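Local structure of pyridoxamine 5-phosphate-dependent dehydrase (Escherichia coli, 3B8X) at residues 91-96 / 131-136. The protein removes the C3'-hydroxyl group of GDP-4-keto-6-deoxymannose by a combined transamination and deoxygenation, a step in the biosynthesis of the O-antigen sugar L-colitose. The protein carries 1 engineered substitution. Numbering follows the deposited sequence.
Sequences STTYYP and AILTVN. With G4M ([(2R,3S,4R,5R)-5-(2-amino-6-oxo-1,6-dihydro-9H-purin-9-yl)-3,4-dihydroxytetrahydrofuran-2-yl]methyl (2R,3S,4S,5S,6R)-3,4-dihydroxy-5-[({3-hydroxy-2-methyl-5-[(phosphonooxy)methyl]pyridin-4-yl}methyl)amino]-6-methyltetrahydro-2H-pyran-2-yl dihydrogen diphosphate), chain O.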
ATOM      1  N   SER B  91      12.457  -8.806  -0.449  1.00 14.48           N
ATOM      2  CA  SER B  91      11.417  -9.501   0.290  1.00 12.15           C
ATOM      3  C   SER B  91      10.062  -9.420  -0.404  1.00 14.18           C
ATOM      4  O   SER B  91       9.332 -10.411  -0.556  1.00  9.01           O
ATOM      5  CB  SER B  91      11.344  -8.901   1.703  1.00  7.23           C
ATOM      6  OG  SER B  91      10.911  -7.542   1.651  1.00  5.83           O
ATOM      7  N   THR B  92       9.725  -8.206  -0.820  1.00  8.46           N
ATOM      8  CA  THR B  92       8.467  -7.935  -1.504  1.00  8.67           C
ATOM      9  C   THR B  92       8.400  -8.422  -2.953  1.00 13.72           C
ATOM     10  O   THR B  92       7.375  -8.269  -3.597  1.00 13.38           O
ATOM     11  CB  THR B  92       7.939  -6.493  -1.318  1.00 10.67           C
ATOM     12  OG1 THR B  92       8.840  -5.561  -1.928  1.00 10.10           O
ATOM     13  CG2 THR B  92       7.724  -6.149   0.145  1.00  4.12           C
ATOM     14  N   THR B  93       9.475  -9.034  -3.454  1.00  6.64           N
ATOM     15  CA  THR B  93       9.400  -9.770  -4.709  1.00  1.97           C
ATOM     16  C   THR B  93       8.602 -11.058  -4.345  1.00  9.53           C
ATOM     17  O   THR B  93       7.667 -11.486  -5.061  1.00 11.84           O
ATOM     18  CB  THR B  93      10.756 -10.240  -5.191  1.00  6.75           C
ATOM     19  OG1 THR B  93      11.599  -9.100  -5.361  1.00  9.29           O
ATOM     20  CG2 THR B  93      10.582 -10.905  -6.561  1.00 17.22           C
ATOM     21  N   TYR B  94       8.926 -11.625  -3.188  1.00  8.03           N
ATOM     22  CA  TYR B  94       8.304 -12.874  -2.719  1.00  8.59           C
ATOM     23  C   TYR B  94       6.895 -12.884  -2.069  1.00 16.48           C
ATOM     24  O   TYR B  94       6.095 -13.817  -2.279  1.00 11.05           O
ATOM     25  CB  TYR B  94       9.281 -13.537  -1.745  1.00 10.29           C
ATOM     26  CG  TYR B  94      10.639 -13.762  -2.363  1.00 10.24           C
ATOM     27  CD1 TYR B  94      10.793 -14.597  -3.462  1.00 12.96           C
ATOM     28  CD2 TYR B  94      11.750 -13.102  -1.865  1.00  7.61           C
ATOM     29  CE1 TYR B  94      12.043 -14.744  -4.049  1.00 18.60           C
ATOM     30  CE2 TYR B  94      13.004 -13.271  -2.401  1.00  9.98           C
ATOM     31  CZ  TYR B  94      13.144 -14.115  -3.481  1.00  7.68           C
ATOM     32  OH  TYR B  94      14.403 -14.259  -4.041  1.00 11.72           O
ATOM     33  N   TYR B  95       6.605 -11.893  -1.228  1.00  7.90           N
ATOM     34  CA  TYR B  95       5.353 -11.914  -0.453  1.00  2.76           C
ATOM     35  C   TYR B  95       4.067 -12.012  -1.259  1.00  5.87           C
ATOM     36  O   TYR B  95       3.144 -12.749  -0.873  1.00 11.14           O
ATOM     37  CB  TYR B  95       5.292 -10.782   0.578  1.00  3.32           C
ATOM     38  CG  TYR B  95       6.465 -10.661   1.589  1.00 24.61           C
ATOM     39  CD1 TYR B  95       7.170 -11.769   2.080  1.00 13.41           C
ATOM     40  CD2 TYR B  95       6.872  -9.409   2.026  1.00 13.12           C
ATOM     41  CE1 TYR B  95       8.218 -11.610   3.005  1.00 11.89           C
ATOM     42  CE2 TYR B  95       7.887  -9.250   2.940  1.00 24.09           C
ATOM     43  CZ  TYR B  95       8.569 -10.342   3.413  1.00 14.40           C
ATOM     44  OH  TYR B  95       9.542 -10.130   4.374  1.00 18.07           O
ATOM     45  N   PRO B  96       3.938 -11.161  -2.286  1.00  8.66           N
ATOM     46  CA  PRO B  96       2.690 -11.159  -3.060  1.00 14.14           C
ATOM     47  C   PRO B  96       2.472 -12.595  -3.577  1.00 22.40           C
ATOM     48  O   PRO B  96       1.372 -13.013  -3.857  1.00 12.17           O
ATOM     49  CB  PRO B  96       2.982 -10.195  -4.232  1.00 11.49           C
ATOM     50  CG  PRO B  96       4.130  -9.324  -3.752  1.00 14.57           C
ATOM     51  CD  PRO B  96       4.924 -10.170  -2.766  1.00  8.49           C
ATOM     52  N   ALA B 131       4.575 -19.459 -14.575  1.00 19.54           N
ATOM     53  CA  ALA B 131       5.187 -18.150 -14.696  1.00 26.57           C
ATOM     54  C   ALA B 131       6.643 -18.142 -14.251  1.00 15.50           C
ATOM     55  O   ALA B 131       7.087 -18.986 -13.484  1.00 16.91           O
ATOM     56  CB  ALA B 131       4.394 -17.166 -13.821  1.00  7.89           C
ATOM     57  N   ILE B 132       7.349 -17.120 -14.673  1.00 13.82           N
ATOM     58  CA  ILE B 132       8.724 -16.945 -14.259  1.00 18.98           C
ATOM     59  C   ILE B 132       8.846 -15.471 -13.864  1.00 10.55           C
ATOM     60  O   ILE B 132       8.730 -14.577 -14.698  1.00 12.49           O
ATOM     61  CB  ILE B 132       9.706 -17.224 -15.413  1.00 49.17           C
ATOM     62  CG1 ILE B 132       9.364 -18.541 -16.109  1.00 67.48           C
ATOM     63  CG2 ILE B 132      11.167 -17.235 -14.906  1.00 13.07           C
ATOM     64  CD1 ILE B 132      10.592 -19.313 -16.541  1.00 14.48           C
ATOM     65  N   LEU B 133       9.061 -15.237 -12.579  1.00 11.08           N
ATOM     66  CA  LEU B 133       9.235 -13.874 -12.072  1.00 12.53           C
ATOM     67  C   LEU B 133      10.753 -13.588 -11.991  1.00 18.55           C
ATOM     68  O   LEU B 133      11.439 -13.945 -11.036  1.00  9.56           O
ATOM     69  CB  LEU B 133       8.574 -13.709 -10.700  1.00 16.89           C
ATOM     70  CG  LEU B 133       8.862 -12.362 -10.031  1.00 19.27           C
ATOM     71  CD1 LEU B 133       8.477 -11.204 -10.963  1.00  9.24           C
ATOM     72  CD2 LEU B 133       8.178 -12.226  -8.702  1.00 17.13           C
ATOM     73  N   THR B 134      11.267 -12.994 -13.055  1.00  7.80           N
ATOM     74  CA  THR B 134      12.672 -12.660 -13.171  1.00 13.20           C
ATOM     75  C   THR B 134      12.878 -11.422 -12.326  1.00 20.79           C
ATOM     76  O   THR B 134      11.933 -10.689 -12.040  1.00 13.13           O
ATOM     77  CB  THR B 134      13.128 -12.381 -14.659  1.00 12.24           C
ATOM     78  OG1 THR B 134      12.474 -11.227 -15.253  1.00 15.32           O
ATOM     79  CG2 THR B 134      12.890 -13.621 -15.523  1.00 10.72           C
ATOM     80  N   VAL B 135      14.110 -11.222 -11.898  1.00 11.52           N
ATOM     81  CA  VAL B 135      14.460 -10.043 -11.115  1.00  4.99           C
ATOM     82  C   VAL B 135      15.826  -9.608 -11.640  1.00  8.33           C
ATOM     83  O   VAL B 135      16.739 -10.422 -11.678  1.00 17.44           O
ATOM     84  CB  VAL B 135      14.646 -10.396  -9.622  1.00 14.76           C
ATOM     85  CG1 VAL B 135      15.168  -9.170  -8.840  1.00 18.44           C
ATOM     86  CG2 VAL B 135      13.346 -10.937  -9.023  1.00  9.87           C
ATOM     87  N   ASN B 136      15.934  -8.365 -12.116  1.00 11.74           N
ATOM     88  CA  ASN B 136      17.200  -7.841 -12.653  1.00  8.24           C
ATOM     89  C   ASN B 136      17.956  -7.244 -11.481  1.00 17.85           C
ATOM     90  O   ASN B 136      17.649  -6.137 -11.014  1.00 15.41           O
ATOM     91  CB  ASN B 136      16.955  -6.798 -13.759  1.00  4.98           C
ATOM     92  CG  ASN B 136      16.159  -7.375 -14.911  1.00 18.90           C
ATOM     93  OD1 ASN B 136      16.541  -8.426 -15.475  1.00  7.84           O
ATOM     94  ND2 ASN B 136      14.994  -6.771 -15.191  1.00 11.11           N
TER
HETATM   95  OP3 G4M O 500      11.388  -0.043  -1.771  1.00  7.62           O
HETATM   96  PL  G4M O 500      10.197  -0.304  -2.783  1.00 10.56           P
HETATM   97  OP1 G4M O 500       8.832  -0.774  -2.043  1.00  6.35           O
HETATM   98  OP2 G4M O 500       9.911   1.045  -3.610  1.00  3.48           O
HETATM   99  OP4 G4M O 500      10.682  -1.394  -3.893  1.00  8.31           O
HETATM  100  C5B G4M O 500      10.659  -2.657  -3.293  1.00  5.88           C
HETATM  101  C5L G4M O 500      11.589  -3.522  -4.055  1.00  5.70           C
HETATM  102  C6L G4M O 500      11.070  -4.480  -4.915  1.00 17.07           C
HETATM  103  N1L G4M O 500      11.882  -5.293  -5.550  1.00 14.36           N
HETATM  104  C2L G4M O 500      13.191  -5.254  -5.425  1.00 10.40           C
HETATM  105  C2A G4M O 500      14.056  -6.261  -6.146  1.00  7.59           C
HETATM  106  C3L G4M O 500      13.815  -4.304  -4.623  1.00 14.71           C
HETATM  107  O3L G4M O 500      15.158  -4.361  -4.482  1.00  8.76           O
HETATM  108  C4L G4M O 500      12.977  -3.374  -3.929  1.00 10.48           C
HETATM  109  C4A G4M O 500      13.506  -2.393  -3.079  1.00  7.30           C
HETATM  110  N4A G4M O 500      14.784  -2.374  -2.842  1.00 12.08           N
HETATM  111  C4G G4M O 500      15.322  -1.313  -2.068  1.00  9.47           C
HETATM  112  C5G G4M O 500      16.508  -1.767  -1.249  1.00 25.21           C
HETATM  113  C6G G4M O 500      17.515  -2.512  -2.126  1.00  8.42           C
HETATM  114  O5G G4M O 500      17.093  -0.524  -0.874  1.00 12.38           O
HETATM  115  C3G G4M O 500      14.290  -0.746  -1.080  1.00 15.33           C
HETATM  116  O3G G4M O 500      13.841   0.501  -1.596  1.00 21.39           O
HETATM  117  C2G G4M O 500      14.972  -0.485   0.295  1.00  5.78           C
HETATM  118  O2G G4M O 500      14.182   0.371   1.127  1.00 18.11           O
HETATM  119  C1G G4M O 500      16.325   0.159   0.107  1.00 12.17           C
HETATM  120  O1G G4M O 500      17.038  -0.086   1.312  1.00 10.75           O
HETATM  121  P2  G4M O 500      17.997   1.046   1.887  1.00 15.44           P
HETATM  122  O3P G4M O 500      18.945   1.616   0.708  1.00 18.10           O
HETATM  123  O4P G4M O 500      18.999   0.338   2.947  1.00 17.39           O
HETATM  124  OPP G4M O 500      16.960   2.127   2.485  1.00 22.70           O
HETATM  125  P   G4M O 500      17.662   3.253   3.390  1.00 14.00           P
HETATM  126  O1P G4M O 500      18.610   2.807   4.623  1.00 13.86           O
HETATM  127  O2P G4M O 500      16.365   3.982   3.957  1.00 14.27           O
HETATM  128  O5' G4M O 500      18.271   4.374   2.455  1.00  9.42           O
HETATM  129  C5' G4M O 500      19.621   4.101   2.143  1.00 17.78           C
HETATM  130  C4' G4M O 500      20.416   5.362   2.444  1.00 17.18           C
HETATM  131  O4' G4M O 500      19.669   6.529   1.988  1.00 31.59           O
HETATM  132  C3' G4M O 500      20.589   5.528   3.971  1.00 99.89           C
HETATM  133  O3' G4M O 500      21.836   6.178   4.165  1.00 29.71           O
HETATM  134  C2' G4M O 500      19.399   6.430   4.367  1.00 25.45           C
HETATM  135  O2' G4M O 500      19.774   7.205   5.512  1.00 19.36           O
HETATM  136  C1' G4M O 500      19.338   7.333   3.143  1.00 18.28           C
HETATM  137  N9  G4M O 500      18.010   7.935   2.983  1.00 29.26           N
HETATM  138  C8  G4M O 500      16.862   7.264   2.702  1.00 19.11           C
HETATM  139  N7  G4M O 500      15.891   8.148   2.591  1.00 16.21           N
HETATM  140  C4  G4M O 500      17.742   9.280   3.028  1.00 33.76           C
HETATM  141  C5  G4M O 500      16.359   9.427   2.772  1.00 10.62           C
HETATM  142  C6  G4M O 500      15.791  10.751   2.741  1.00  8.90           C
HETATM  143  O6  G4M O 500      14.610  10.972   2.519  1.00 17.18           O
HETATM  144  N3  G4M O 500      18.494  10.360   3.256  1.00 34.97           N
HETATM  145  C2  G4M O 500      17.952  11.567   3.244  1.00 22.06           C
HETATM  146  N1  G4M O 500      16.622  11.785   2.990  1.00 19.96           N
HETATM  147  N2  G4M O 500      18.739  12.647   3.499  1.00  7.92           N
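Thr93 carries this contact on the helix side, and Leu133 and Val135 receive it on the strand. Ahead of it, Ser91 O accepts a hydrogen bond from Tyr95 N in the first turn of the helix. Ser91 OG and Tyr95 OH are both hydrogen-bonded to His217 O of the second subunit, which places this helix at the subunit interface. G4M is the adduct of the cofactor with GDP-perosamine. Thr92 OG1 lies 3.7 Å from C5B of G4M, the methylene between the pyridine ring and the phosphate ester oxygen, and is hydrogen-bonded to Ser59 OG. Thr93 splits its two branches between strand and adduct. Its chi1 of -59° sets OG1 beside the backbone N and CG2 anti to it, which turns CG2 to the strand and OG1 to the ligand. Thr93 CG2 packs on Leu133 CD2 at 3.5 Å, closer than carbons usually approach. Thr93 CG2 also meets Val135 CG2 at 3.7 Å, so one methyl serves both residues. Thr93 OG1 lies 3.8 Å from the pyridine nitrogen N1L of G4M and is hydrogen-bonded to Asp161 OD2. Val135 CG1 lies 4.1 Å from the methyl C2A of G4M. No hydrogen bond joins 91-96 to 131-136; their contact is buried and apolar. The arrangement, with helix 91-99 packed on the mainly parallel central sheet and its first turn beside the pyridine ring, belongs to the PLP-binding domain of the aspartate aminotransferase fold.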